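Local coordinates for protein thiosulfate sulfurtransferase (Pseudomonas aeruginosa, PDB 1YT8) that probably transfers sulfur from thiosulfate to cyanide, as rhodanese-type sulfurtransferases do, and carries four rhodanese-like repeats in a single chain, at residues A76-A79 and A80-H84; D156-Q159 and T160-P164; P381-L384 and A385-G389. One frame throughout, in Å; residues are numbered along the deposited sequence.

Interaction 1 (A76-A79 and A80-H84); sequences APVA and AQRLH. Unlike the reference sequence in segment 80-84: H84 (reference Leu).
Four consecutive i to i+4 backbone hydrogen bonds of 2.9 to 3.2 Å carry the helix from A76-A79 into A80-H84, from A80 N to A76 O, Q81 N to P77 O, R82 N to V78 O and L83 N to A79 O. P77, near the start of helix 75-85, suits its place because a first-turn residue owes no N-H to an earlier carbonyl.

Beside this frame V78 and R82, one turn apart, lie side by side and point the same way. V78 CG1, anti to its own nitrogen (chi1 176°), sits over the centre of one face of the R82 guanidinium and is 3.6 Å from R82 NE. The arginine chain runs extended from CG to NE, which lays the flat group beneath the methyl. Its NH2 continues to a salt bridge with E449 of a distant rhodanese-like range. On the buried side, small A79 and A80 let loop residues V29 and L48 and strand 91-94 come close, while L83, whose CG is 3.2 Å from A79 O, reaches V91, I66 and V68. Q81 turns its amide to D85.

The helix thus divides its chemistry, with A80 and L83 set against the strands, A79 against loops, and a valine methyl lying on an arginine paired with E449. R417 lies near R82 NH1, but the salt bridge and the methyl together would probably restrict the guanidinium's rotation.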
loop_
_atom_site.group_PDB
_atom_site.type_symbol
_atom_site.label_atom_id
_atom_site.label_comp_id
_atom_site.label_asym_id
_atom_site.label_seq_id
_atom_site.Cartn_x
_atom_site.Cartn_y
_atom_site.Cartn_z
ATOM N N ALA A 76 -19.993 3.543 -8.452
ATOM C CA ALA A 76 -20.427 2.509 -7.511
ATOM C C ALA A 76 -21.354 1.448 -8.110
ATOM O O ALA A 76 -21.104 0.249 -7.971
ATOM C CB ALA A 76 -21.077 3.160 -6.289
ATOM N N PRO A 77 -22.442 1.864 -8.777
ATOM C CA PRO A 77 -23.330 0.852 -9.353
ATOM C C PRO A 77 -22.645 -0.077 -10.359
ATOM O O PRO A 77 -22.977 -1.258 -10.435
ATOM C CB PRO A 77 -24.459 1.683 -9.973
ATOM C CG PRO A 77 -23.812 3.023 -10.223
ATOM C CD PRO A 77 -22.976 3.218 -8.991
ATOM N N VAL A 78 -21.692 0.452 -11.122
ATOM C CA VAL A 78 -20.960 -0.354 -12.097
ATOM C C VAL A 78 -20.068 -1.346 -11.349
ATOM O O VAL A 78 -19.983 -2.525 -11.706
ATOM C CB VAL A 78 -20.084 0.538 -13.018
ATOM C CG1 VAL A 78 -19.242 -0.326 -13.957
ATOM C CG2 VAL A 78 -20.975 1.468 -13.828
ATOM N N ALA A 79 -19.408 -0.863 -10.303
ATOM C CA ALA A 79 -18.538 -1.711 -9.501
ATOM C C ALA A 79 -19.340 -2.852 -8.876
ATOM O O ALA A 79 -18.908 -4.004 -8.882
ATOM C CB ALA A 79 -17.870 -0.882 -8.414
ATOM N N ALA A 80 -20.512 -2.526 -8.341
ATOM C CA ALA A 80 -21.369 -3.527 -7.709
ATOM C C ALA A 80 -21.749 -4.643 -8.676
ATOM O O ALA A 80 -21.730 -5.818 -8.314
ATOM C CB ALA A 80 -22.627 -2.864 -7.156
ATOM N N GLN A 81 -22.094 -4.269 -9.907
ATOM C CA GLN A 81 -22.481 -5.242 -10.923
ATOM C C GLN A 81 -21.320 -6.150 -11.314
ATOM O O GLN A 81 -21.479 -7.365 -11.432
ATOM C CB GLN A 81 -22.999 -4.528 -12.175
ATOM C CG GLN A 81 -23.491 -5.468 -13.269
ATOM C CD GLN A 81 -24.658 -6.328 -12.812
ATOM O OE1 GLN A 81 -25.661 -5.815 -12.314
ATOM N NE2 GLN A 81 -24.534 -7.643 -12.982
ATOM N N ARG A 82 -20.150 -5.560 -11.529
ATOM C CA ARG A 82 -18.993 -6.347 -11.914
ATOM C C ARG A 82 -18.621 -7.313 -10.809
ATOM O O ARG A 82 -18.196 -8.434 -11.073
ATOM C CB ARG A 82 -17.823 -5.429 -12.261
ATOM C CG ARG A 82 -18.058 -4.722 -13.584
ATOM C CD ARG A 82 -16.966 -3.736 -13.944
ATOM N NE ARG A 82 -17.266 -3.092 -15.221
ATOM C CZ ARG A 82 -16.584 -2.074 -15.730
ATOM N NH1 ARG A 82 -15.546 -1.568 -15.073
ATOM N NH2 ARG A 82 -16.946 -1.557 -16.897
ATOM N N LEU A 83 -18.796 -6.890 -9.562
ATOM C CA LEU A 83 -18.484 -7.772 -8.441
ATOM C C LEU A 83 -19.474 -8.934 -8.433
ATOM O O LEU A 83 -19.098 -10.073 -8.176
ATOM C CB LEU A 83 -18.542 -7.009 -7.120
ATOM C CG LEU A 83 -17.397 -6.024 -6.881
ATOM C CD1 LEU A 83 -17.722 -5.084 -5.717
ATOM C CD2 LEU A 83 -16.134 -6.817 -6.589
ATOM N N HIS A 84 -20.737 -8.665 -8.713
ATOM C CA HIS A 84 -21.699 -9.747 -8.736
ATOM C C HIS A 84 -21.323 -10.764 -9.805
ATOM O O HIS A 84 -21.337 -11.970 -9.576
ATOM C CB HIS A 84 -23.100 -9.194 -8.994
ATOM C CG HIS A 84 -24.145 -10.268 -9.159
ATOM N ND1 HIS A 84 -24.790 -10.851 -8.089
ATOM C CD2 HIS A 84 -24.551 -10.958 -10.254
ATOM C CE1 HIS A 84 -25.545 -11.854 -8.512
ATOM N NE2 HIS A 84 -25.416 -11.940 -9.825
#

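Interaction 2 (D156-Q159 and T160-P164); sequences DEYQ and TMSIP
The Y158 ring meets S162 CB obliquely, with CD1 3.7 Å from that carbon, where the chain leaves helix 155-160. Y158 CG is anti to the backbone nitrogen (chi1 162°), on the carbonyl side, which sends the ring forward along the chain to S162; its OH goes on to hydrogen bond with G166 O, and loop residue Q236 also touches the ring. A second flat group, the E157 carboxylate, takes no part across the turn: it forms a salt bridge with R198, one of the residues lining the sulfite pocket, and accepts a bond from R154 N.

T160 lies where the helical bonds give way. Its OG1 donates to D156 O at 2.9 Å, tilted 21° from the carbonyl plane, and its N-H bonds E157 O at 3.0 Å from well above that carbonyl's plane. The bonds from T160 N to D156 O and from M161 N to E157 O are weak. A threonine suits this place because its hydroxyl can take up a carbonyl that the backbone serves poorly. A water donates to Y158 O and S162 OG, each at 2.8 Å, and weakly to Q159 O; serine suits its position because its hydroxyl can accept this bond.

As the helical bonds fade, the T160 hydroxyl therefore serves D156 O and the water serves Y158 O. E157's pairing with R198 is consistent with a second-shell role beside the sulfite pocket.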
loop_
_atom_site.group_PDB
_atom_site.type_symbol
_atom_site.label_atom_id
_atom_site.label_comp_id
_atom_site.label_asym_id
_atom_site.label_seq_id
_atom_site.Cartn_x
_atom_site.Cartn_y
_atom_site.Cartn_z
ATOM N N ASP A 156 13.759 2.129 -1.918
ATOM C CA ASP A 156 13.630 3.104 -3.004
ATOM C C ASP A 156 13.322 4.512 -2.491
ATOM O O ASP A 156 13.709 5.507 -3.111
ATOM C CB ASP A 156 12.565 2.670 -4.021
ATOM C CG ASP A 156 11.180 2.547 -3.413
ATOM O OD1 ASP A 156 10.915 1.536 -2.732
ATOM O OD2 ASP A 156 10.357 3.461 -3.619
ATOM N N GLU A 157 12.623 4.605 -1.364
ATOM C CA GLU A 157 12.313 5.912 -0.791
ATOM C C GLU A 157 13.601 6.505 -0.244
ATOM O O GLU A 157 13.901 7.684 -0.451
ATOM C CB GLU A 157 11.293 5.777 0.335
ATOM C CG GLU A 157 9.886 5.464 -0.134
ATOM C CD GLU A 157 8.937 5.239 1.025
ATOM O OE1 GLU A 157 8.927 4.115 1.570
ATOM O OE2 GLU A 157 8.217 6.190 1.399
ATOM N N TYR A 158 14.356 5.671 0.467
ATOM C CA TYR A 158 15.631 6.073 1.051
ATOM C C TYR A 158 16.575 6.560 -0.048
ATOM O O TYR A 158 17.320 7.523 0.139
ATOM C CB TYR A 158 16.238 4.879 1.802
ATOM C CG TYR A 158 17.717 4.986 2.096
ATOM C CD1 TYR A 158 18.189 5.703 3.200
ATOM C CD2 TYR A 158 18.650 4.380 1.255
ATOM C CE1 TYR A 158 19.563 5.808 3.456
ATOM C CE2 TYR A 158 20.016 4.479 1.499
ATOM C CZ TYR A 158 20.466 5.193 2.595
ATOM O OH TYR A 158 21.823 5.300 2.811
ATOM N N GLN A 159 16.547 5.897 -1.197
ATOM C CA GLN A 159 17.409 6.307 -2.297
ATOM C C GLN A 159 16.964 7.621 -2.930
ATOM O O GLN A 159 17.776 8.335 -3.528
ATOM C CB GLN A 159 17.479 5.215 -3.367
ATOM C CG GLN A 159 18.289 4.009 -2.950
ATOM C CD GLN A 159 18.991 3.369 -4.130
ATOM O OE1 GLN A 159 18.350 2.840 -5.038
ATOM N NE2 GLN A 159 20.319 3.430 -4.130
ATOM N N THR A 160 15.685 7.957 -2.799
ATOM C CA THR A 160 15.200 9.207 -3.375
ATOM C C THR A 160 15.790 10.399 -2.614
ATOM O O THR A 160 16.275 11.358 -3.217
ATOM C CB THR A 160 13.665 9.254 -3.371
ATOM O OG1 THR A 160 13.169 8.177 -4.175
ATOM C CG2 THR A 160 13.164 10.571 -3.949
HETATM N N MSE A 161 15.741 10.338 -1.288
HETATM C CA MSE A 161 16.326 11.382 -0.454
HETATM C C MSE A 161 16.523 10.786 0.927
HETATM O O MSE A 161 15.723 9.961 1.372
HETATM C CB MSE A 161 15.432 12.631 -0.384
HETATM C CG MSE A 161 14.211 12.507 0.502
HETATM SE SE MSE A 161 12.810 11.451 -0.309
HETATM C CE MSE A 161 11.274 12.349 0.519
ATOM N N SER A 162 17.596 11.183 1.597
ATOM C CA SER A 162 17.887 10.646 2.917
ATOM C C SER A 162 18.634 11.615 3.821
ATOM O O SER A 162 19.214 12.604 3.360
ATOM C CB SER A 162 18.694 9.351 2.779
ATOM O OG SER A 162 19.823 9.553 1.945
ATOM N N ILE A 163 18.609 11.321 5.116
ATOM C CA ILE A 163 19.288 12.141 6.115
ATOM C C ILE A 163 20.777 11.782 6.020
ATOM O O ILE A 163 21.126 10.612 5.873
ATOM C CB ILE A 163 18.758 11.813 7.543
ATOM C CG1 ILE A 163 17.230 11.948 7.581
ATOM C CG2 ILE A 163 19.420 12.724 8.577
ATOM C CD1 ILE A 163 16.704 13.338 7.200
ATOM N N PRO A 164 21.672 12.784 6.087
ATOM C CA PRO A 164 23.117 12.538 5.999
ATOM C C PRO A 164 23.615 11.378 6.848
ATOM O O PRO A 164 23.384 11.340 8.057
ATOM C CB PRO A 164 23.718 13.870 6.440
ATOM C CG PRO A 164 22.742 14.849 5.894
ATOM C CD PRO A 164 21.401 14.221 6.253
HETATM O O HOH W 1 19.583 8.901 -0.735
#

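Interaction 3 (P381-L384 and A385-G389); sequences PTTL and ADWLG
Apolar and aromatic contacts join T383 to W387 and L384 to L388, each pair four residues apart along the turns that begin at P381. T383 and W387 run side by side in the same direction, the methyl CG2 standing 3.8 Å from W387 NE1. That methyl lies anti to the threonine's own nitrogen, with OG1 on the other branch (chi1 -61°), so the carbon rather than the hydroxyl faces the indole. L384 and L388 cross at a slant, L384 CG meeting L388 CD1 at 4.0 Å. Both leucines also rest on W468 of helix 464-470, and L384 reaches V434 and L461 of the sheet, where a branched hydrocarbon suits the interior. A385, between them in sequence, is small enough to let W468 pack against it as well.

The backbone hydrogen bonds follow the regular i to i+4 pattern. A385 N binds P381 O at 2.9 Å, and W387 N binds T383 O at 3.0 Å, in the carbonyl plane. L388 N meets L384 O at 2.9 Å. The bond from D386 N to T382 O is longer, at 3.2 Å. P381, in the first turn, needs no amide hydrogen there.

Water adds a polar link on the outer side: one molecule donates to T382 O at 2.7 Å and, weakly, to D386 OD2, loosely linking the exposed aspartate to a carbonyl that already accepts the D386 N bond.

W387 also makes a cation-pi contact with R432 and an edge-to-face contact with F459, so its indole bridges the helix and the neighbouring strands. This is an amphipathic helix packed on the five-stranded parallel sheet of a rhodanese-like alpha/beta fold, following directly on edge strand 378-379.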
loop_
_atom_site.group_PDB
_atom_site.type_symbol
_atom_site.label_atom_id
_atom_site.label_comp_id
_atom_site.label_asym_id
_atom_site.label_seq_id
_atom_site.Cartn_x
_atom_site.Cartn_y
_atom_site.Cartn_z
ATOM N N PRO A 381 2.906 -5.818 -32.291
ATOM C CA PRO A 381 3.499 -4.478 -32.312
ATOM C C PRO A 381 3.878 -3.984 -33.713
ATOM O O PRO A 381 3.595 -2.842 -34.067
ATOM C CB PRO A 381 4.712 -4.630 -31.400
ATOM C CG PRO A 381 4.217 -5.605 -30.371
ATOM C CD PRO A 381 3.499 -6.638 -31.218
ATOM N N THR A 382 4.512 -4.842 -34.509
ATOM C CA THR A 382 4.914 -4.446 -35.857
ATOM C C THR A 382 3.709 -4.153 -36.749
ATOM O O THR A 382 3.773 -3.303 -37.633
ATOM C CB THR A 382 5.799 -5.525 -36.526
ATOM O OG1 THR A 382 5.098 -6.772 -36.568
ATOM C CG2 THR A 382 7.095 -5.707 -35.747
ATOM N N THR A 383 2.607 -4.861 -36.522
ATOM C CA THR A 383 1.401 -4.631 -37.311
ATOM C C THR A 383 0.820 -3.282 -36.907
ATOM O O THR A 383 0.378 -2.507 -37.751
ATOM C CB THR A 383 0.354 -5.726 -37.059
ATOM O OG1 THR A 383 0.892 -6.994 -37.453
ATOM C CG2 THR A 383 -0.917 -5.450 -37.858
ATOM N N LEU A 384 0.826 -3.004 -35.608
ATOM C CA LEU A 384 0.308 -1.735 -35.115
ATOM C C LEU A 384 1.110 -0.584 -35.717
ATOM O O LEU A 384 0.548 0.437 -36.108
ATOM C CB LEU A 384 0.390 -1.669 -33.588
ATOM C CG LEU A 384 0.003 -0.305 -33.002
ATOM C CD1 LEU A 384 -1.418 0.049 -33.422
ATOM C CD2 LEU A 384 0.131 -0.331 -31.485
ATOM N N ALA A 385 2.426 -0.751 -35.781
ATOM C CA ALA A 385 3.287 0.282 -36.347
ATOM C C ALA A 385 2.828 0.597 -37.769
ATOM O O ALA A 385 2.721 1.764 -38.150
ATOM C CB ALA A 385 4.744 -0.181 -36.342
ATOM N N ASP A 386 2.546 -0.446 -38.547
ATOM C CA ASP A 386 2.073 -0.263 -39.918
ATOM C C ASP A 386 0.763 0.521 -39.926
ATOM O O ASP A 386 0.613 1.484 -40.675
ATOM C CB ASP A 386 1.876 -1.620 -40.600
ATOM C CG ASP A 386 3.179 -2.214 -41.106
ATOM O OD1 ASP A 386 3.205 -3.426 -41.415
ATOM O OD2 ASP A 386 4.179 -1.469 -41.207
ATOM N N TRP A 387 -0.182 0.104 -39.087
ATOM C CA TRP A 387 -1.474 0.778 -38.988
ATOM C C TRP A 387 -1.313 2.274 -38.724
ATOM O O TRP A 387 -1.987 3.098 -39.338
ATOM C CB TRP A 387 -2.303 0.165 -37.853
ATOM C CG TRP A 387 -2.986 -1.128 -38.197
ATOM C CD1 TRP A 387 -2.664 -1.990 -39.208
ATOM C CD2 TRP A 387 -4.096 -1.714 -37.508
ATOM N NE1 TRP A 387 -3.508 -3.076 -39.191
ATOM C CE2 TRP A 387 -4.396 -2.932 -38.159
ATOM C CE3 TRP A 387 -4.868 -1.328 -36.402
ATOM C CZ2 TRP A 387 -5.438 -3.771 -37.741
ATOM C CZ3 TRP A 387 -5.904 -2.161 -35.983
ATOM C CH2 TRP A 387 -6.179 -3.371 -36.656
ATOM N N LEU A 388 -0.420 2.614 -37.798
ATOM C CA LEU A 388 -0.183 4.006 -37.435
ATOM C C LEU A 388 0.423 4.841 -38.559
ATOM O O LEU A 388 0.562 6.059 -38.426
ATOM C CB LEU A 388 0.707 4.070 -36.189
ATOM C CG LEU A 388 0.049 3.519 -34.917
ATOM C CD1 LEU A 388 1.050 3.499 -33.769
ATOM C CD2 LEU A 388 -1.156 4.379 -34.560
ATOM N N GLY A 389 0.777 4.185 -39.659
ATOM C CA GLY A 389 1.351 4.889 -40.793
ATOM C C GLY A 389 0.302 5.690 -41.543
ATOM O O GLY A 389 0.627 6.508 -42.405
HETATM O O HOH W 2 5.762 -2.475 -39.225
#

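In the fold
Along the chain the contacts come in the order interaction 1, interaction 2, interaction 3, each in a different rhodanese-like range with its own five-stranded parallel sheet of order 1-5-4-2-3. Interaction 1 lies on helix 75-85, the crossover between strands 66-69 and 91-94; interaction 2 ends helix 155-160 ahead of edge strand 167-168; interaction 3 follows edge strand 378-379. Their centres are 36 to 42 Å apart and none touch, the nearest atoms being about 22 Å apart for interactions 1 and 3. Interactions 1 and 2 lie on opposite sides of the chain's centre. The same fold is thus repeated, each contact a local feature of its own copy; in interaction 2 the E157 side chain is about 5 Å from the bound sulfite.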